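Local coordinates for protein HI_1472 (Haemophilus influenzae, PDB 3PSH) that binds molybdate and tungstate, but not sulfate or phosphate, in the periplasm as the solute-binding component of the MolBCA ABC transporter for low-affinity molybdate import, at residues Trp48-Gly53 against Asp242-Val247; Val110-Arg115 against Ile144-Glu149; Leu125-Thr130 against Ser198-Gly203; Asp173-Val178 against Gln300-Val305; Ala236-Gln241 against Ala258-Leu263. One frame throughout, in Å; residues are numbered along the deposited sequence.

The five contacts spread over the two lobes of a periplasmic binding protein, each built on a parallel four-stranded sheet. Contact 2 belongs to the sheet of strand 109-112, contact 5 to that of strand 237-240; their centres lie about 35 Å apart. Contacts 1 and 3 join the lobes near the molybdate. Along the chain, contacts 2 and 3 both fall between the segments of contact 1 and alternate with each other, while contact 5 falls between those of contact 4. Arg-115 of contact 2 packs on Pro-127 of contact 3, and Val-247 of contact 1 on Val-240 of contact 5. Contact 4, its centre about 25 Å from the centre of the chain, joins helix 168-175 to the loop between helices 283-297 and 307-319.

Contact 1 (Trp48-Gly53 against Asp242-Val247); sequences WKKQLG and DRYPDV. With MOO (molybdate ion), chain B.
Arg-243 reaches past the C-terminal end of helix 48-52 with its chain extended from CG to NE, and its NH1 donates to the backbone O of Gln-51 at 2.8 Å. That acceptor lies in the guanidinium plane, and the donor sits on a lone pair of the carbonyl oxygen, in the carbonyl plane. NH1 also donates to O4 of the molybdate at 2.9 Å, while NH2 bonds to O1 and O4 of the ion, so the carbonyl helps to position a guanidinium that grips the ligand. The Gln-51 amide is turned 79° from the guanidinium plane. Nearer the backbone, CB of Arg-243 rests 3.6 Å from CA of Gly-53, whose positive phi turns the chain out of the helix. The Tyr-244 ring lies with one face over CG of its neighbour Arg-243, and the side chains of Lys-50 and Tyr-244 cross at about a right angle. Water also joins the segments: one molecule donates to both Lys-50 O and Arg-243 O, and a second donates to Gln-51 OE1 at 2.7 Å. A cation-pi contact with Trp-278 and a hydrogen bond from NH2 to Gln-241 OE1 further fix the arginine. His-26, Gln-27, Tyr-196, Gly-279 and Tyr-280 complete the hydrogen bonding of the ion, making this one wall of the interdomain oxyanion pocket of a periplasmic binding protein.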
# COMPACT_ATOMS: atom_id res chain seq x y z
N TRP A 48 -12.07 -5.77 3.64
CA TRP A 48 -11.20 -6.01 2.43
C TRP A 48 -11.72 -5.33 1.15
O TRP A 48 -10.91 -4.70 0.43
CB TRP A 48 -10.85 -7.48 2.27
CG TRP A 48 -12.01 -8.33 1.84
CD1 TRP A 48 -12.94 -8.99 2.66
CD2 TRP A 48 -12.34 -8.64 0.50
NE1 TRP A 48 -13.85 -9.67 1.85
CE2 TRP A 48 -13.49 -9.50 0.52
CE3 TRP A 48 -11.82 -8.25 -0.77
CZ2 TRP A 48 -14.09 -10.01 -0.70
CZ3 TRP A 48 -12.43 -8.77 -2.01
CH2 TRP A 48 -13.55 -9.62 -1.95
N LYS A 49 -13.03 -5.33 0.92
CA LYS A 49 -13.45 -4.70 -0.35
C LYS A 49 -13.22 -3.17 -0.26
O LYS A 49 -12.83 -2.56 -1.22
CB LYS A 49 -14.95 -4.97 -0.56
CG LYS A 49 -15.22 -6.45 -0.89
CD LYS A 49 -16.75 -6.77 -1.24
CE LYS A 49 -16.99 -8.31 -1.45
NZ LYS A 49 -18.55 -8.37 -1.38
N LYS A 50 -13.50 -2.58 0.85
CA LYS A 50 -13.26 -1.11 0.99
C LYS A 50 -11.76 -0.74 0.82
O LYS A 50 -11.39 0.18 0.00
CB LYS A 50 -13.83 -0.53 2.26
CG LYS A 50 -13.49 0.91 2.35
CD LYS A 50 -14.48 1.59 3.30
CE LYS A 50 -14.40 3.10 3.19
NZ LYS A 50 -13.36 3.38 4.20
N GLN A 51 -10.91 -1.52 1.49
CA GLN A 51 -9.51 -1.16 1.53
C GLN A 51 -8.74 -1.54 0.27
O GLN A 51 -7.73 -0.88 -0.09
CB GLN A 51 -8.88 -1.90 2.76
CG GLN A 51 -9.33 -1.29 4.10
CD GLN A 51 -8.99 0.21 4.26
OE1 GLN A 51 -7.97 0.69 3.82
NE2 GLN A 51 -9.93 0.96 4.88
N LEU A 52 -9.19 -2.63 -0.42
CA LEU A 52 -8.60 -3.04 -1.70
C LEU A 52 -9.28 -2.47 -2.94
O LEU A 52 -8.71 -2.58 -4.05
CB LEU A 52 -8.43 -4.60 -1.84
CG LEU A 52 -7.48 -5.19 -0.77
CD1 LEU A 52 -7.53 -6.73 -0.84
CD2 LEU A 52 -6.00 -4.90 -1.13
N GLY A 53 -10.45 -1.88 -2.78
CA GLY A 53 -11.20 -1.45 -3.90
C GLY A 53 -12.23 -2.43 -4.42
O GLY A 53 -12.02 -3.61 -4.44
N ASP A 242 -7.39 4.79 -6.76
CA ASP A 242 -8.34 4.02 -7.57
C ASP A 242 -9.46 3.40 -6.74
O ASP A 242 -10.64 3.30 -7.22
CB ASP A 242 -7.65 2.90 -8.33
CG ASP A 242 -8.57 2.21 -9.33
OD1 ASP A 242 -9.16 2.94 -10.19
OD2 ASP A 242 -8.67 0.97 -9.28
N ARG A 243 -9.15 3.05 -5.47
CA ARG A 243 -10.24 2.45 -4.62
C ARG A 243 -11.32 3.42 -4.16
O ARG A 243 -12.33 2.97 -3.61
CB ARG A 243 -9.66 1.78 -3.38
CG ARG A 243 -8.77 2.76 -2.54
CD ARG A 243 -8.06 1.98 -1.33
NE ARG A 243 -7.19 2.99 -0.66
CZ ARG A 243 -6.34 2.70 0.37
NH1 ARG A 243 -6.38 1.43 0.86
NH2 ARG A 243 -5.57 3.62 0.96
N TYR A 244 -11.07 4.74 -4.35
CA TYR A 244 -12.03 5.78 -3.99
C TYR A 244 -12.43 6.67 -5.18
O TYR A 244 -12.31 7.87 -5.12
CB TYR A 244 -11.45 6.60 -2.88
CG TYR A 244 -11.16 5.80 -1.60
CD1 TYR A 244 -12.10 4.89 -1.08
CD2 TYR A 244 -9.92 5.91 -0.92
CE1 TYR A 244 -11.83 4.16 0.10
CE2 TYR A 244 -9.69 5.21 0.35
CZ TYR A 244 -10.63 4.32 0.79
OH TYR A 244 -10.46 3.58 1.97
N PRO A 245 -12.96 6.07 -6.22
CA PRO A 245 -13.19 6.82 -7.43
C PRO A 245 -14.22 7.93 -7.27
O PRO A 245 -14.13 8.94 -8.01
CB PRO A 245 -13.76 5.75 -8.36
CG PRO A 245 -14.44 4.75 -7.46
CD PRO A 245 -13.47 4.69 -6.29
N ASP A 246 -15.17 7.80 -6.32
CA ASP A 246 -16.19 8.86 -6.10
C ASP A 246 -15.55 10.20 -5.72
O ASP A 246 -16.20 11.31 -5.83
CB ASP A 246 -17.18 8.45 -4.99
CG ASP A 246 -18.08 7.25 -5.36
OD1 ASP A 246 -18.07 6.78 -6.54
OD2 ASP A 246 -18.82 6.81 -4.43
N VAL A 247 -14.31 10.16 -5.22
CA VAL A 247 -13.67 11.40 -4.79
C VAL A 247 -13.44 12.36 -5.99
O VAL A 247 -13.50 13.61 -5.77
CB VAL A 247 -12.38 11.14 -3.94
CG1 VAL A 247 -11.65 12.44 -3.71
CG2 VAL A 247 -12.78 10.45 -2.65
MO MOO B . -2.95 2.47 3.43
O1 MOO B . -3.09 3.99 2.70
O2 MOO B . -2.91 2.59 5.15
O3 MOO B . -1.50 1.72 2.94
O4 MOO B . -4.19 1.51 2.78
O HOH W 1 -13.19 1.46 -1.53
O HOH W 2 -11.62 5.70 3.71
O HOH W 3 -8.20 3.20 2.76

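Contact 2 (Val110-Arg115 against Ile144-Glu149); sequences VAISLR and IELIAE
Leu-146 points one methyl, CD2, into the angle between Val-110 and Ile-112, and this is where the packing is tight. CD2 lies 3.5 Å from CD1 of Ile-112 and 3.8 Å from CG1 of Val-110. The leucine and the valine meet tip to tip, whereas the leucine and the isoleucine lie side by side, running opposite ways. In Ile-112 a bend at chi2 (-66°) places CD1, which also touches CG1 of Ile-147 at 3.8 Å, the two isoleucines crossing at a slant. One methyl thus serves two successive residues of the helix. Beyond the end of the strand the fit is looser: Leu-114 brings CD2 no nearer than 4.5 Å to the backbone N of Ile-144, and it packs instead on Gln-27 and Ile-31 of helix 26-34. No hydrogen bond joins the two segments. Glu-149 is exposed to solvent and Glu-145 forms a salt bridge with Lys-141; neither touches 110-115. The axes of strand and helix pass 10.0 Å apart at 150°, close to antiparallel. Helix 132-151 packs against 109-112, the outermost strand of its parallel sheet, beside helix 26-34, in the layered alpha/beta arrangement of a binding-protein lobe.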
# COMPACT_ATOMS: atom_id res chain seq x y z
N VAL A 110 1.64 -12.61 13.44
CA VAL A 110 2.77 -12.08 12.72
C VAL A 110 2.35 -10.69 12.24
O VAL A 110 1.37 -10.56 11.49
CB VAL A 110 3.07 -12.89 11.46
CG1 VAL A 110 4.27 -12.25 10.60
CG2 VAL A 110 3.50 -14.28 11.87
N ALA A 111 3.02 -9.69 12.83
CA ALA A 111 2.71 -8.22 12.57
C ALA A 111 3.51 -7.74 11.37
O ALA A 111 4.78 -8.09 11.23
CB ALA A 111 3.07 -7.41 13.84
N ILE A 112 2.83 -7.09 10.45
CA ILE A 112 3.50 -6.64 9.23
C ILE A 112 3.36 -5.10 9.14
O ILE A 112 2.29 -4.55 9.25
CB ILE A 112 2.86 -7.27 8.01
CG1 ILE A 112 3.11 -8.80 7.96
CG2 ILE A 112 3.42 -6.58 6.65
CD1 ILE A 112 4.59 -9.32 7.77
N SER A 113 4.52 -4.46 8.92
CA SER A 113 4.50 -3.01 8.77
C SER A 113 4.97 -2.63 7.37
O SER A 113 4.76 -1.46 7.02
CB SER A 113 5.52 -2.34 9.70
OG SER A 113 6.81 -2.79 9.40
N LEU A 114 5.71 -3.52 6.64
CA LEU A 114 6.37 -3.10 5.38
C LEU A 114 7.30 -1.87 5.59
O LEU A 114 7.59 -1.07 4.62
CB LEU A 114 5.33 -2.83 4.27
CG LEU A 114 4.41 -4.04 4.06
CD1 LEU A 114 3.44 -3.66 2.88
CD2 LEU A 114 5.15 -5.31 3.76
N ARG A 115 7.80 -1.72 6.79
CA ARG A 115 8.76 -0.66 7.12
C ARG A 115 9.82 -1.16 8.14
O ARG A 115 9.54 -1.92 9.10
CB ARG A 115 7.99 0.60 7.60
CG ARG A 115 7.68 0.83 9.04
CD ARG A 115 7.32 2.30 9.27
NE ARG A 115 6.77 2.42 10.60
CZ ARG A 115 5.50 2.47 10.87
NH1 ARG A 115 4.54 2.38 9.92
NH2 ARG A 115 5.14 2.55 12.09
N ILE A 144 7.86 -8.58 2.33
CA ILE A 144 7.59 -9.58 1.31
C ILE A 144 8.35 -10.89 1.68
O ILE A 144 7.77 -12.00 1.54
CB ILE A 144 7.95 -9.05 -0.15
CG1 ILE A 144 6.98 -7.93 -0.59
CG2 ILE A 144 7.81 -10.25 -1.15
CD1 ILE A 144 7.43 -7.35 -1.97
N GLU A 145 9.62 -10.68 2.01
CA GLU A 145 10.41 -11.93 2.39
C GLU A 145 9.78 -12.71 3.49
O GLU A 145 9.74 -14.00 3.45
CB GLU A 145 11.89 -11.65 2.62
CG GLU A 145 12.57 -11.10 1.34
CD GLU A 145 13.93 -10.48 1.63
OE1 GLU A 145 14.22 -10.21 2.81
OE2 GLU A 145 14.65 -10.19 0.66
N LEU A 146 9.28 -11.99 4.48
CA LEU A 146 8.65 -12.67 5.72
C LEU A 146 7.35 -13.37 5.33
O LEU A 146 7.14 -14.50 5.69
CB LEU A 146 8.44 -11.65 6.84
CG LEU A 146 7.56 -12.15 8.02
CD1 LEU A 146 8.40 -13.34 8.74
CD2 LEU A 146 7.43 -10.92 9.07
N ILE A 147 6.47 -12.69 4.57
CA ILE A 147 5.18 -13.29 4.20
C ILE A 147 5.50 -14.52 3.31
O ILE A 147 4.86 -15.57 3.45
CB ILE A 147 4.31 -12.24 3.45
CG1 ILE A 147 4.08 -11.06 4.39
CG2 ILE A 147 3.04 -12.89 2.89
CD1 ILE A 147 3.56 -9.71 3.75
N ALA A 148 6.44 -14.38 2.40
CA ALA A 148 6.76 -15.50 1.52
C ALA A 148 7.32 -16.67 2.36
O ALA A 148 7.07 -17.84 2.05
CB ALA A 148 7.67 -15.09 0.37
N GLU A 149 8.08 -16.37 3.39
CA GLU A 149 8.68 -17.51 4.20
C GLU A 149 7.55 -18.18 4.90
O GLU A 149 7.46 -19.38 4.95
CB GLU A 149 9.64 -16.90 5.23
CG GLU A 149 10.21 -17.92 6.33
CD GLU A 149 11.17 -17.24 7.31
OE1 GLU A 149 11.26 -15.98 7.39
OE2 GLU A 149 11.81 -17.96 8.09

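Contact 3 (Leu125-Thr130 against Ser198-Gly203); sequences LNPTLT and SGKYTG
A bend at chi2 (-72°) turns the Lys-200 chain beyond CG, and the nearly straight remainder carries NZ to the backbone O of Leu-125, where it donates a hydrogen bond of 2.8 Å. The donor approaches with a C=O...N angle of 157°, tilted 17° from the carbonyl plane. On its way the lysine chain crosses the Pro-127 ring at about a right angle, with CE 4.1 Å from the proline CD, and runs obliquely across the side chain of Asn-126. Backbone packs beside it: the O of Gly-199 lies 3.8 Å from CG of Pro-127, and CD1 of Leu-129 approaches the same oxygen. Gly-199 has positive phi and no side chain, and its backbone comes close to Pro-127. The carbonyl of Pro-127 receives two waters, one of which donates as well to Ser-198 O, at 2.9 Å, while the other also bonds to Ser-198 OG at 2.8 Å. Tyr-136 and Glu-132 of helix 132-151 hold the backbone O and N of Gly-199, the latter weakly. Lys-200 lies close to Tyr-196 and Gly-279 of the molybdate site, its side chain about 6 Å from the ion, nearest atoms. The ammonium, bonded to a neutral carbonyl, probably keeps its charge near the anion and may favour binding electrostatically without direct contact.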
# COMPACT_ATOMS: atom_id res chain seq x y z
N LEU A 125 0.67 3.99 14.20
CA LEU A 125 -0.08 4.11 12.91
C LEU A 125 0.70 5.10 12.00
O LEU A 125 0.88 4.91 10.78
CB LEU A 125 -1.48 4.59 13.19
CG LEU A 125 -2.32 5.09 12.01
CD1 LEU A 125 -2.61 4.01 10.85
CD2 LEU A 125 -3.60 5.67 12.78
N ASN A 126 1.15 6.22 12.63
CA ASN A 126 1.79 7.35 11.89
C ASN A 126 3.12 7.64 12.47
O ASN A 126 3.24 8.34 13.52
CB ASN A 126 0.91 8.65 12.04
CG ASN A 126 -0.51 8.48 11.50
OD1 ASN A 126 -1.53 8.69 12.22
ND2 ASN A 126 -0.62 8.00 10.28
N PRO A 127 4.17 7.04 11.89
CA PRO A 127 5.56 7.11 12.47
C PRO A 127 6.25 8.42 12.11
O PRO A 127 5.77 9.14 11.20
CB PRO A 127 6.30 5.98 11.83
CG PRO A 127 5.55 5.77 10.48
CD PRO A 127 4.08 6.17 10.69
N THR A 128 7.29 8.74 12.85
CA THR A 128 8.29 9.78 12.55
C THR A 128 9.58 8.98 12.18
O THR A 128 10.14 8.20 13.00
CB THR A 128 8.56 10.65 13.82
OG1 THR A 128 7.35 11.26 14.21
CG2 THR A 128 9.65 11.66 13.57
N LEU A 129 10.06 9.21 10.97
CA LEU A 129 11.12 8.43 10.39
C LEU A 129 12.21 9.35 9.88
O LEU A 129 11.95 10.31 9.15
CB LEU A 129 10.61 7.59 9.22
CG LEU A 129 9.49 6.64 9.56
CD1 LEU A 129 8.91 6.18 8.20
CD2 LEU A 129 9.94 5.45 10.41
N THR A 130 13.43 9.06 10.29
CA THR A 130 14.52 9.91 9.90
C THR A 130 15.02 9.60 8.46
O THR A 130 15.71 10.45 7.85
CB THR A 130 15.73 9.85 10.88
OG1 THR A 130 16.24 8.53 10.89
CG2 THR A 130 15.35 10.31 12.30
N SER A 198 3.54 13.44 6.28
CA SER A 198 4.86 12.82 6.43
C SER A 198 4.78 11.35 6.98
O SER A 198 3.73 10.96 7.57
CB SER A 198 5.82 13.65 7.35
OG SER A 198 5.20 13.67 8.67
N GLY A 199 5.87 10.62 6.78
CA GLY A 199 6.06 9.23 7.28
C GLY A 199 5.28 8.22 6.50
O GLY A 199 4.97 7.10 7.02
N LYS A 200 4.88 8.58 5.24
CA LYS A 200 4.06 7.62 4.51
C LYS A 200 4.64 7.37 3.12
O LYS A 200 5.18 8.31 2.50
CB LYS A 200 2.65 8.24 4.37
CG LYS A 200 1.88 8.38 5.69
CD LYS A 200 1.41 6.97 6.21
CE LYS A 200 1.32 6.97 7.70
NZ LYS A 200 0.92 5.51 8.09
N TYR A 201 4.33 6.22 2.53
CA TYR A 201 4.78 5.89 1.12
C TYR A 201 4.25 6.92 0.01
O TYR A 201 4.94 7.22 -0.99
CB TYR A 201 4.41 4.44 0.71
CG TYR A 201 4.78 4.19 -0.74
CD1 TYR A 201 6.12 4.23 -1.14
CD2 TYR A 201 3.73 4.05 -1.69
CE1 TYR A 201 6.44 4.13 -2.50
CE2 TYR A 201 3.98 3.94 -3.02
CZ TYR A 201 5.34 3.94 -3.43
OH TYR A 201 5.69 3.89 -4.75
N THR A 202 3.05 7.44 0.27
CA THR A 202 2.43 8.46 -0.62
C THR A 202 3.50 9.49 -1.10
O THR A 202 3.71 9.66 -2.33
CB THR A 202 1.28 9.17 0.09
OG1 THR A 202 0.36 8.19 0.69
CG2 THR A 202 0.52 10.07 -0.90
N GLY A 203 4.19 10.14 -0.15
CA GLY A 203 5.11 11.27 -0.55
C GLY A 203 6.34 10.68 -1.28
O GLY A 203 7.00 11.37 -2.06
O HOH W 4 3.23 9.25 9.91
O HOH W 5 6.21 11.73 10.34

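Contact 4 (Asp173-Val178 against Gln300-Val305); sequences DRLGDV and QRFQDV
Arg-174 and Arg-301 each reach across to the other segment, and each ends in a two-pronged salt bridge. Arg-174 meets Asp-304 end-on, NH2 to OD2 at 2.8 Å and NH1 to OD1 at 3.0 Å, with guanidinium and carboxylate nearly coplanar and both oxygens using their syn lone pairs. Arg-301 meets Asp-177 end-on too, NH1 to OD1 at 2.6 Å through the syn lone pair, NH2 to OD2 at 3.0 Å from the syn side but out of the carboxylate plane; the two planes are 13° apart. Hydrogen bonds to backbone make the exchange reciprocal: Arg-301 NH1 donates to Arg-174 O at 2.8 Å, and Arg-174 NH1 donates to Arg-301 O at 2.9 Å. Each NH1 therefore serves both a carboxylate and a carbonyl, which fixes the rotation of its guanidinium. Apolar contacts lie beneath. CB of Arg-174 sits 3.5 Å from CZ of Phe-302, the two side chains passing with opposed directions, while CD2 of Leu-175 comes to the ring's edge. Val-178 CG2 lies over one face of the Arg-301 guanidinium. Two type I turns, Leu-175 to Val-178 and Phe-302 to Val-305, present the two aspartates. The contact joins the end of helix 168-175 to the connection between helices 283-297 and 307-319; Leu-175 and Phe-302 both rest on Ala-294, and Lys-295 bonds to the carbonyls of Phe-302 and Val-305.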
# COMPACT_ATOMS: atom_id res chain seq x y z
N ASP A 173 17.47 8.08 -13.00
CA ASP A 173 18.32 8.55 -14.14
C ASP A 173 17.55 9.62 -14.94
O ASP A 173 18.10 10.70 -15.23
CB ASP A 173 18.65 7.37 -15.08
CG ASP A 173 19.77 6.47 -14.53
OD1 ASP A 173 20.46 6.84 -13.56
OD2 ASP A 173 19.95 5.42 -15.10
N ARG A 174 16.29 9.35 -15.23
CA ARG A 174 15.51 10.28 -16.14
C ARG A 174 15.04 11.52 -15.45
O ARG A 174 14.70 12.49 -16.11
CB ARG A 174 14.31 9.56 -16.79
CG ARG A 174 14.68 8.20 -17.52
CD ARG A 174 14.98 8.56 -19.02
NE ARG A 174 15.32 7.38 -19.78
CZ ARG A 174 14.53 6.75 -20.67
NH1 ARG A 174 13.28 7.15 -20.89
NH2 ARG A 174 14.97 5.70 -21.30
N LEU A 175 15.01 11.54 -14.10
CA LEU A 175 14.43 12.65 -13.38
C LEU A 175 15.46 13.25 -12.40
O LEU A 175 15.15 14.16 -11.69
CB LEU A 175 13.14 12.28 -12.56
CG LEU A 175 12.05 11.69 -13.49
CD1 LEU A 175 10.78 11.23 -12.64
CD2 LEU A 175 11.68 12.73 -14.50
N GLY A 176 16.69 12.80 -12.53
CA GLY A 176 17.82 13.31 -11.69
C GLY A 176 18.17 14.78 -11.73
O GLY A 176 18.85 15.27 -10.77
N ASP A 177 17.75 15.47 -12.81
CA ASP A 177 17.91 16.96 -12.94
C ASP A 177 16.71 17.79 -12.51
O ASP A 177 16.71 19.03 -12.64
CB ASP A 177 18.20 17.33 -14.39
CG ASP A 177 17.02 16.98 -15.30
OD1 ASP A 177 16.51 15.86 -15.22
OD2 ASP A 177 16.65 17.83 -16.09
N VAL A 178 15.68 17.16 -11.96
CA VAL A 178 14.57 17.95 -11.48
C VAL A 178 14.85 18.65 -10.14
O VAL A 178 14.85 18.02 -9.06
CB VAL A 178 13.28 17.12 -11.42
CG1 VAL A 178 12.13 17.97 -10.96
CG2 VAL A 178 13.00 16.56 -12.82
N GLN A 300 7.40 13.57 -22.07
CA GLN A 300 8.42 13.68 -23.13
C GLN A 300 9.71 13.05 -22.71
O GLN A 300 10.65 13.04 -23.51
CB GLN A 300 8.65 15.18 -23.42
CG GLN A 300 7.36 15.87 -23.99
CD GLN A 300 6.59 14.92 -24.96
OE1 GLN A 300 7.19 14.18 -25.79
NE2 GLN A 300 5.22 14.90 -24.79
N ARG A 301 9.77 12.54 -21.44
CA ARG A 301 11.03 11.88 -21.01
C ARG A 301 10.90 10.38 -21.02
O ARG A 301 11.92 9.72 -20.75
CB ARG A 301 11.54 12.27 -19.62
CG ARG A 301 11.87 13.74 -19.46
CD ARG A 301 12.26 14.08 -17.95
NE ARG A 301 12.57 15.51 -17.90
CZ ARG A 301 13.56 16.03 -17.16
NH1 ARG A 301 14.32 15.25 -16.44
NH2 ARG A 301 13.87 17.34 -17.16
N PHE A 302 9.68 9.87 -21.36
CA PHE A 302 9.40 8.46 -21.22
C PHE A 302 8.72 7.82 -22.45
O PHE A 302 8.02 6.85 -22.32
CB PHE A 302 8.56 8.21 -19.92
CG PHE A 302 9.35 8.51 -18.69
CD1 PHE A 302 10.36 7.62 -18.22
CD2 PHE A 302 9.13 9.75 -18.00
CE1 PHE A 302 11.12 7.95 -17.02
CE2 PHE A 302 9.88 10.08 -16.80
CZ PHE A 302 10.89 9.14 -16.31
N GLN A 303 8.86 8.43 -23.63
CA GLN A 303 8.12 7.89 -24.79
C GLN A 303 8.48 6.53 -25.24
O GLN A 303 7.63 5.82 -25.78
CB GLN A 303 8.24 8.96 -25.94
CG GLN A 303 7.48 10.29 -25.69
CD GLN A 303 5.98 10.18 -25.61
OE1 GLN A 303 5.37 9.25 -26.18
NE2 GLN A 303 5.37 11.17 -25.04
N ASP A 304 9.71 6.13 -24.93
CA ASP A 304 10.22 4.80 -25.18
C ASP A 304 9.75 3.78 -24.16
O ASP A 304 10.05 2.60 -24.31
CB ASP A 304 11.78 4.64 -25.13
CG ASP A 304 12.40 5.19 -23.83
OD1 ASP A 304 11.93 6.30 -23.44
OD2 ASP A 304 13.39 4.64 -23.30
N VAL A 305 9.16 4.25 -23.06
CA VAL A 305 8.80 3.29 -21.96
C VAL A 305 7.40 2.79 -22.21
O VAL A 305 6.43 3.54 -22.08
CB VAL A 305 8.89 4.01 -20.59
CG1 VAL A 305 8.40 3.09 -19.49
CG2 VAL A 305 10.38 4.38 -20.36

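Contact 5 (Ala236-Gln241 against Ala258-Leu263); sequences AVILVQ and ANIQAL
Ile-260, in the N-cap position of helix 261-264, sends CG2 to within 4.3 Å of CD1 of Ile-238, the longest of that isoleucine's side-chain contacts with this segment. Next, Gln-261 has CG anti to its backbone N (chi1 -175°) and a chain extended beyond it, which lays the flat end of the side chain alongside CA and CB of Ala-236; its backbone N is held by Asn-234 OD1. Ala-262 follows and sits against the backbone of Ala-236 and the start of the strand. Its CA makes a CA-H...O contact of 3.2 Å with Ala-236 O, and its CB lies 3.5 Å from the N of Ile-238, with CG1 of that residue at 3.8 Å. The CA atoms of Ala-262 and Ala-236, just before the strand, are 4.6 Å apart. Strand 237-240 is an inner strand of a parallel sheet, next to 184-188, and the connection through helices 247-252 and 261-264 leads to the adjacent parallel strand 268-270, a beta-alpha-beta crossover of the alpha/beta fold. Leu-263, last of the six, places CD2 3.7 Å from CD1 of Ile-238, the two side chains meeting at a slant, and packs also on Ile-251 and Leu-252 of helix 247-252.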
# COMPACT_ATOMS: atom_id res chain seq x y z
N ALA A 236 -0.68 21.89 -7.76
CA ALA A 236 -0.77 21.89 -9.24
C ALA A 236 -1.53 20.69 -9.82
O ALA A 236 -2.21 20.74 -10.89
CB ALA A 236 0.67 21.91 -9.86
N VAL A 237 -1.49 19.59 -9.05
CA VAL A 237 -2.01 18.29 -9.50
C VAL A 237 -2.71 17.68 -8.27
O VAL A 237 -2.16 17.69 -7.18
CB VAL A 237 -0.90 17.40 -9.93
CG1 VAL A 237 -1.48 16.04 -10.26
CG2 VAL A 237 -0.24 17.90 -11.24
N ILE A 238 -3.89 17.15 -8.48
CA ILE A 238 -4.60 16.36 -7.43
C ILE A 238 -4.74 14.93 -7.89
O ILE A 238 -5.09 14.67 -9.01
CB ILE A 238 -5.95 16.98 -6.97
CG1 ILE A 238 -5.74 18.24 -6.19
CG2 ILE A 238 -6.83 16.02 -6.13
CD1 ILE A 238 -7.13 19.10 -6.08
N LEU A 239 -4.37 13.98 -7.00
CA LEU A 239 -4.44 12.56 -7.30
C LEU A 239 -5.47 11.95 -6.35
O LEU A 239 -5.67 12.46 -5.22
CB LEU A 239 -3.06 11.87 -7.11
CG LEU A 239 -1.98 12.53 -8.09
CD1 LEU A 239 -0.69 11.94 -7.76
CD2 LEU A 239 -2.35 12.18 -9.63
N VAL A 240 -6.17 10.96 -6.93
CA VAL A 240 -7.16 10.19 -6.19
C VAL A 240 -6.81 8.70 -6.34
O VAL A 240 -6.43 8.23 -7.38
CB VAL A 240 -8.61 10.47 -6.66
CG1 VAL A 240 -9.66 9.57 -5.97
CG2 VAL A 240 -8.99 11.96 -6.35
N GLN A 241 -6.92 7.99 -5.22
CA GLN A 241 -6.65 6.54 -5.24
C GLN A 241 -7.75 5.82 -5.97
O GLN A 241 -8.93 6.17 -5.71
CB GLN A 241 -6.61 6.05 -3.77
CG GLN A 241 -5.36 6.63 -3.02
CD GLN A 241 -5.26 6.29 -1.52
OE1 GLN A 241 -6.25 5.76 -0.89
NE2 GLN A 241 -4.08 6.54 -0.94
N ALA A 258 -12.93 24.99 -6.63
CA ALA A 258 -12.78 25.51 -8.02
C ALA A 258 -11.56 26.39 -8.39
O ALA A 258 -11.12 26.41 -9.57
CB ALA A 258 -14.09 26.20 -8.48
N ASN A 259 -11.05 27.11 -7.39
CA ASN A 259 -9.94 28.04 -7.58
C ASN A 259 -8.57 27.40 -7.31
O ASN A 259 -7.55 27.96 -7.64
CB ASN A 259 -10.04 29.28 -6.69
CG ASN A 259 -11.11 30.24 -7.17
OD1 ASN A 259 -11.59 31.00 -6.36
ND2 ASN A 259 -11.46 30.22 -8.46
N ILE A 260 -8.55 26.22 -6.70
CA ILE A 260 -7.30 25.50 -6.73
C ILE A 260 -6.69 25.29 -8.14
O ILE A 260 -7.33 24.90 -9.13
CB ILE A 260 -7.48 24.14 -5.99
CG1 ILE A 260 -7.85 24.38 -4.54
CG2 ILE A 260 -6.26 23.33 -6.16
CD1 ILE A 260 -8.40 23.04 -4.01
N GLN A 261 -5.38 25.52 -8.19
CA GLN A 261 -4.62 25.39 -9.43
C GLN A 261 -4.92 24.08 -10.16
O GLN A 261 -5.27 24.09 -11.32
CB GLN A 261 -3.12 25.61 -9.19
CG GLN A 261 -2.17 25.63 -10.45
CD GLN A 261 -0.65 25.45 -10.04
OE1 GLN A 261 -0.26 25.43 -8.79
NE2 GLN A 261 0.23 25.26 -11.09
N ALA A 262 -4.86 22.91 -9.50
CA ALA A 262 -5.24 21.70 -10.24
C ALA A 262 -6.67 21.70 -10.85
O ALA A 262 -6.90 21.05 -11.85
CB ALA A 262 -5.05 20.40 -9.30
N LEU A 263 -7.64 22.26 -10.14
CA LEU A 263 -9.01 22.32 -10.70
C LEU A 263 -9.02 23.13 -12.04
O LEU A 263 -9.55 22.64 -13.10
CB LEU A 263 -9.99 22.87 -9.66
CG LEU A 263 -10.66 21.77 -8.78
CD1 LEU A 263 -11.37 20.68 -9.61
CD2 LEU A 263 -9.64 21.10 -7.85